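Local coordinates for protein purine nucleoside phosphorylase (Caulobacter vibrioides, PDB 1XFJ) that probably catalyses the phosphorolysis of purine nucleosides, including inosine and methylthioadenosine, and the deamination of adenosine, at residues 23-28 against 61-66; 39-44 against 54-59. All blocks are in the same frame, centred on the assembly; numbering follows the deposited sequence.

Contact 1 of 2, residues 23-28 against 61-66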
loop_
_atom_site.group_PDB
_atom_site.type_symbol
_atom_site.label_atom_id
_atom_site.label_comp_id
_atom_site.label_asym_id
_atom_site.label_seq_id
_atom_site.Cartn_x
_atom_site.Cartn_y
_atom_site.Cartn_z
ATOM N N ALA A 23 5.386 -5.431 -7.268
ATOM C CA ALA A 23 6.400 -4.415 -7.063
ATOM C C ALA A 23 5.927 -3.290 -6.168
ATOM O O ALA A 23 4.777 -2.860 -6.241
ATOM C CB ALA A 23 6.851 -3.842 -8.398
ATOM N N PHE A 24 6.830 -2.845 -5.303
ATOM C CA PHE A 24 6.583 -1.711 -4.425
ATOM C C PHE A 24 7.492 -0.678 -5.087
ATOM O O PHE A 24 8.714 -0.762 -4.989
ATOM C CB PHE A 24 7.059 -2.012 -3.002
ATOM C CG PHE A 24 6.265 -3.085 -2.310
ATOM C CD1 PHE A 24 4.981 -2.826 -1.836
ATOM C CD2 PHE A 24 6.793 -4.363 -2.148
ATOM C CE1 PHE A 24 4.233 -3.828 -1.207
ATOM C CE2 PHE A 24 6.057 -5.370 -1.524
ATOM C CZ PHE A 24 4.772 -5.102 -1.051
ATOM N N PHE A 25 6.897 0.278 -5.789
ATOM C CA PHE A 25 7.689 1.276 -6.487
ATOM C C PHE A 25 8.280 2.348 -5.588
ATOM O O PHE A 25 7.842 2.543 -4.450
ATOM C CB PHE A 25 6.848 1.904 -7.602
ATOM C CG PHE A 25 6.533 0.944 -8.711
ATOM C CD1 PHE A 25 7.471 0.692 -9.707
ATOM C CD2 PHE A 25 5.340 0.223 -8.710
ATOM C CE1 PHE A 25 7.232 -0.271 -10.688
ATOM C CE2 PHE A 25 5.088 -0.744 -9.684
ATOM C CZ PHE A 25 6.039 -0.993 -10.677
ATOM N N THR A 26 9.301 3.022 -6.110
ATOM C CA THR A 26 9.968 4.091 -5.386
ATOM C C THR A 26 9.590 5.413 -6.046
ATOM O O THR A 26 8.712 5.458 -6.916
ATOM C CB THR A 26 11.510 3.934 -5.419
ATOM O OG1 THR A 26 11.999 4.228 -6.734
ATOM C CG2 THR A 26 11.912 2.512 -5.041
ATOM N N ARG A 27 10.250 6.488 -5.634
ATOM C CA ARG A 27 9.979 7.806 -6.188
ATOM C C ARG A 27 10.775 8.019 -7.474
ATOM O O ARG A 27 10.550 8.986 -8.197
ATOM C CB ARG A 27 10.359 8.888 -5.173
ATOM C CG ARG A 27 11.856 8.989 -4.920
ATOM C CD ARG A 27 12.164 10.082 -3.917
ATOM N NE ARG A 27 11.648 11.378 -4.352
ATOM C CZ ARG A 27 11.575 12.447 -3.568
ATOM N NH1 ARG A 27 11.987 12.374 -2.309
ATOM N NH2 ARG A 27 11.080 13.587 -4.037
ATOM N N GLN A 28 11.696 7.104 -7.761
ATOM C CA GLN A 28 12.549 7.220 -8.944
ATOM C C GLN A 28 12.034 6.579 -10.234
ATOM O O GLN A 28 11.283 5.598 -10.201
ATOM C CB GLN A 28 13.941 6.662 -8.617
ATOM C CG GLN A 28 14.731 7.522 -7.640
ATOM C CD GLN A 28 16.140 7.006 -7.399
ATOM O OE1 GLN A 28 16.746 6.393 -8.278
ATOM N NE2 GLN A 28 16.675 7.268 -6.209
ATOM N N ARG A 61 3.672 -0.202 -17.986
ATOM C CA ARG A 61 4.579 -0.813 -18.954
ATOM C C ARG A 61 5.564 -1.776 -18.288
ATOM O O ARG A 61 5.979 -2.769 -18.894
ATOM C CB ARG A 61 5.349 0.267 -19.718
ATOM C CG ARG A 61 6.137 -0.273 -20.897
ATOM C CD ARG A 61 5.203 -0.835 -21.957
ATOM N NE ARG A 61 5.924 -1.489 -23.045
ATOM C CZ ARG A 61 6.623 -2.612 -22.911
ATOM N NH1 ARG A 61 6.697 -3.213 -21.730
ATOM N NH2 ARG A 61 7.250 -3.134 -23.958
ATOM N N TRP A 62 5.944 -1.480 -17.049
ATOM C CA TRP A 62 6.865 -2.339 -16.308
ATOM C C TRP A 62 6.213 -3.711 -16.150
ATOM O O TRP A 62 6.885 -4.745 -16.200
ATOM C CB TRP A 62 7.145 -1.752 -14.921
ATOM C CG TRP A 62 8.114 -2.559 -14.096
ATOM C CD1 TRP A 62 9.477 -2.478 -14.116
ATOM C CD2 TRP A 62 7.787 -3.568 -13.132
ATOM N NE1 TRP A 62 10.021 -3.371 -13.222
ATOM C CE2 TRP A 62 9.006 -4.054 -12.605
ATOM C CE3 TRP A 62 6.585 -4.110 -12.663
ATOM C CZ2 TRP A 62 9.057 -5.056 -11.632
ATOM C CZ3 TRP A 62 6.635 -5.111 -11.693
ATOM C CH2 TRP A 62 7.866 -5.571 -11.190
ATOM N N PHE A 63 4.895 -3.701 -15.968
ATOM C CA PHE A 63 4.113 -4.921 -15.792
ATOM C C PHE A 63 3.819 -5.626 -17.108
ATOM O O PHE A 63 3.312 -6.750 -17.112
ATOM C CB PHE A 63 2.791 -4.599 -15.092
ATOM C CG PHE A 63 2.915 -4.431 -13.607
ATOM C CD1 PHE A 63 3.079 -5.542 -12.783
ATOM C CD2 PHE A 63 2.872 -3.169 -13.029
ATOM C CE1 PHE A 63 3.197 -5.396 -11.404
ATOM C CE2 PHE A 63 2.990 -3.010 -11.648
ATOM C CZ PHE A 63 3.153 -4.127 -10.833
ATOM N N GLY A 64 4.124 -4.958 -18.216
ATOM C CA GLY A 64 3.883 -5.537 -19.526
ATOM C C GLY A 64 2.514 -5.182 -20.074
ATOM O O GLY A 64 2.055 -5.772 -21.052
ATOM N N GLY A 65 1.857 -4.212 -19.447
ATOM C CA GLY A 65 0.540 -3.814 -19.902
ATOM C C GLY A 65 0.458 -2.349 -20.278
ATOM O O GLY A 65 1.474 -1.708 -20.549
ATOM N N GLY A 66 -0.761 -1.821 -20.292
ATOM C CA GLY A 66 -0.969 -0.428 -20.633
ATOM C C GLY A 66 -1.717 0.294 -19.528
ATOM O O GLY A 66 -2.156 -0.336 -18.565
#
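Trp62, near the C-terminal end of helix 49-62, sets its indole against Ala23 and Phe25 of strand 20-25, both of which lie on one side of its plane. CG lies anti to its backbone N (chi1 -179°), and one face of the six-membered ring receives the edge of the Phe25 ring in a T-shaped pair, with centroids 5.4 Å apart and planes at 85°. Phe25 CZ comes down toward the rim of that face, 3.7 Å from Trp62 CE3. Farther along the indole, Ala23 CB packs against the outer atoms of the six-membered ring, 3.4 Å from Trp62 CH2. Phe63 follows and completes an aromatic cluster: its CE2 lies in the plane of the Phe25 ring, at that ring's edge, 3.7 Å from Phe25 CE2. The two phenyl rings are oblique to each other, and Trp62 CE3 sits over the centre of the Phe63 face. At Gly64 the chain leaves helical geometry with positive phi (91°) in a Schellman motif, which ends the helix just beyond the cluster. The contact is wholly apolar and joins this helix end to the mixed sheet, where Ala23 and Phe25 pair with strand 253-259. Thr8 of strand 8-9 touches Trp62, Lys21 makes a cation-pi contact with the indole, and Phe63 rests on Ala256 and Thr258.

Contact 2 of 2, residues 39-44 against 54-59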
loop_
_atom_site.group_PDB
_atom_site.type_symbol
_atom_site.label_atom_id
_atom_site.label_comp_id
_atom_site.label_asym_id
_atom_site.label_seq_id
_atom_site.Cartn_x
_atom_site.Cartn_y
_atom_site.Cartn_z
ATOM N N LEU A 39 8.560 9.752 -10.102
ATOM C CA LEU A 39 7.422 8.828 -10.130
ATOM C C LEU A 39 6.193 9.006 -9.245
ATOM O O LEU A 39 5.848 8.120 -8.460
ATOM C CB LEU A 39 7.950 7.402 -9.973
ATOM C CG LEU A 39 7.159 6.307 -10.692
ATOM C CD1 LEU A 39 7.212 6.533 -12.198
ATOM C CD2 LEU A 39 7.754 4.950 -10.341
ATOM N N ASN A 40 5.501 10.124 -9.424
ATOM C CA ASN A 40 4.292 10.410 -8.664
ATOM C C ASN A 40 3.058 9.889 -9.402
ATOM O O ASN A 40 2.786 10.294 -10.535
ATOM C CB ASN A 40 4.172 11.920 -8.442
ATOM C CG ASN A 40 2.831 12.320 -7.870
ATOM O OD1 ASN A 40 2.280 11.630 -7.010
ATOM N ND2 ASN A 40 2.303 13.450 -8.334
ATOM N N VAL A 41 2.304 9.002 -8.754
ATOM C CA VAL A 41 1.113 8.426 -9.375
ATOM C C VAL A 41 -0.198 8.992 -8.827
ATOM O O VAL A 41 -1.282 8.531 -9.196
ATOM C CB VAL A 41 1.086 6.884 -9.207
ATOM C CG1 VAL A 41 2.304 6.262 -9.877
ATOM C CG2 VAL A 41 1.039 6.516 -7.731
ATOM N N GLY A 42 -0.098 10.002 -7.966
ATOM C CA GLY A 42 -1.281 10.604 -7.370
ATOM C C GLY A 42 -2.163 11.458 -8.266
ATOM O O GLY A 42 -1.873 12.633 -8.508
ATOM N N ARG A 43 -3.253 10.874 -8.756
ATOM C CA ARG A 43 -4.179 11.609 -9.612
ATOM C C ARG A 43 -4.906 12.702 -8.825
ATOM O O ARG A 43 -5.423 13.662 -9.404
ATOM C CB ARG A 43 -5.198 10.646 -10.228
ATOM C CG ARG A 43 -4.687 9.912 -11.453
ATOM C CD ARG A 43 -5.707 8.907 -11.950
ATOM N NE ARG A 43 -5.383 8.407 -13.282
ATOM C CZ ARG A 43 -6.080 7.467 -13.912
ATOM N NH1 ARG A 43 -7.137 6.923 -13.324
ATOM N NH2 ARG A 43 -5.732 7.086 -15.135
ATOM N N GLY A 44 -4.931 12.557 -7.505
ATOM C CA GLY A 44 -5.603 13.537 -6.669
ATOM C C GLY A 44 -4.652 14.582 -6.120
ATOM O O GLY A 44 -5.051 15.436 -5.326
ATOM N N GLU A 54 1.779 9.966 -17.191
ATOM C CA GLU A 54 2.976 9.377 -17.780
ATOM C C GLU A 54 3.625 8.434 -16.777
ATOM O O GLU A 54 4.103 7.362 -17.141
ATOM C CB GLU A 54 3.962 10.473 -18.194
ATOM C CG GLU A 54 5.375 9.997 -18.531
ATOM C CD GLU A 54 5.449 9.114 -19.765
ATOM O OE1 GLU A 54 4.506 9.140 -20.580
ATOM O OE2 GLU A 54 6.467 8.404 -19.931
ATOM N N ASN A 55 3.633 8.825 -15.507
ATOM C CA ASN A 55 4.225 7.971 -14.486
ATOM C C ASN A 55 3.437 6.673 -14.377
ATOM O O ASN A 55 4.018 5.590 -14.286
ATOM C CB ASN A 55 4.269 8.690 -13.138
ATOM C CG ASN A 55 5.179 9.900 -13.162
ATOM O OD1 ASN A 55 6.257 9.858 -13.752
ATOM N ND2 ASN A 55 4.756 10.983 -12.516
ATOM N N ARG A 56 2.111 6.784 -14.393
ATOM C CA ARG A 56 1.253 5.607 -14.314
ATOM C C ARG A 56 1.496 4.694 -15.515
ATOM O O ARG A 56 1.503 3.472 -15.386
ATOM C CB ARG A 56 -0.223 6.019 -14.269
ATOM C CG ARG A 56 -0.685 6.560 -12.926
ATOM C CD ARG A 56 -2.126 7.049 -12.992
ATOM N NE ARG A 56 -3.022 6.025 -13.521
ATOM C CZ ARG A 56 -3.927 5.372 -12.800
ATOM N NH1 ARG A 56 -4.068 5.631 -11.507
ATOM N NH2 ARG A 56 -4.688 4.452 -13.376
ATOM N N ALA A 57 1.702 5.294 -16.685
ATOM C CA ALA A 57 1.943 4.517 -17.896
ATOM C C ALA A 57 3.263 3.759 -17.794
ATOM O O ALA A 57 3.372 2.612 -18.232
ATOM C CB ALA A 57 1.952 5.434 -19.108
ATOM N N ARG A 58 4.272 4.399 -17.212
ATOM C CA ARG A 58 5.571 3.756 -17.062
ATOM C C ARG A 58 5.455 2.522 -16.186
ATOM O O ARG A 58 6.049 1.479 -16.477
ATOM C CB ARG A 58 6.577 4.731 -16.455
ATOM C CG ARG A 58 6.839 5.914 -17.358
ATOM C CD ARG A 58 8.005 6.766 -16.906
ATOM N NE ARG A 58 8.356 7.691 -17.980
ATOM C CZ ARG A 58 9.527 8.303 -18.107
ATOM N NH1 ARG A 58 10.492 8.109 -17.219
ATOM N NH2 ARG A 58 9.738 9.094 -19.147
ATOM N N ILE A 59 4.687 2.645 -15.111
ATOM C CA ILE A 59 4.489 1.534 -14.193
ATOM C C ILE A 59 3.714 0.423 -14.890
ATOM O O ILE A 59 4.057 -0.754 -14.767
ATOM C CB ILE A 59 3.745 1.999 -12.925
ATOM C CG1 ILE A 59 4.685 2.855 -12.074
ATOM C CG2 ILE A 59 3.244 0.797 -12.132
ATOM C CD1 ILE A 59 4.030 3.474 -10.855
#
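Leu39 and Val41 bring the irregular segment 39-44 alongside residues 54-59 of helix 49-62, with CA atoms 5.5 Å apart between Leu39 and Asn55 and 5.7 Å between Val41 and Arg56. An Asx turn, in which Asn40 OD1 accepts from Gly42 N, shapes the loop here; the same oxygen also accepts from Arg252 N. Asn55 ND2 donates to the backbone Asn40 O at 2.9 Å, with an N-H...O angle of 147° and the donor tilted out of the carbonyl plane. Asn55 OD1 accepts from Val31 N, and ND2 is also hydrogen-bonded to Ser32 OG, so one amide ties the helix to two parts of the loop. One turn on, Ile59 CD1 meets Leu39 CD2 and presses tightly on Val41 CG1, 3.4 Å away. At the far end the guanidinium groups of Arg43 and Arg56 stack nearly parallel, 11° apart, CZ over CZ at 3.2 Å. The Arg43 chain arrives extended, whereas the Arg56 chain bends about its CG-CD bond, which turns NE aside (chi3 53°). Glu53 forms a salt bridge with Arg43 NE and would offset part of the repulsion between these like charges. Beneath the loop and helix, Val41 and Ile59 rest on Leu254 of strand 253-259, while Arg56 reaches Leu70 and Val72 of strand 70-72.

How the contacts relate
The centres of the two contacts lie about 9 Å apart on the same side of the chain's centre, and both use helix 49-62: contact 2 its middle, contact 1 its C-terminal end. Along the chain the order is 23-28, 39-44, 54-59, 61-66, so contact 2 falls within the connection that contact 1 brings together. They meet directly where Phe25 CE2 packs on Ile59 CG2 at 3.4 Å, and a probable hydrogen bond joins Arg27 O to Leu39 N. Strand 253-259 runs beneath both. Strand 20-25, the following loop and the helix thus form one continuous packed unit that lays the helix against the five-stranded mixed sheet.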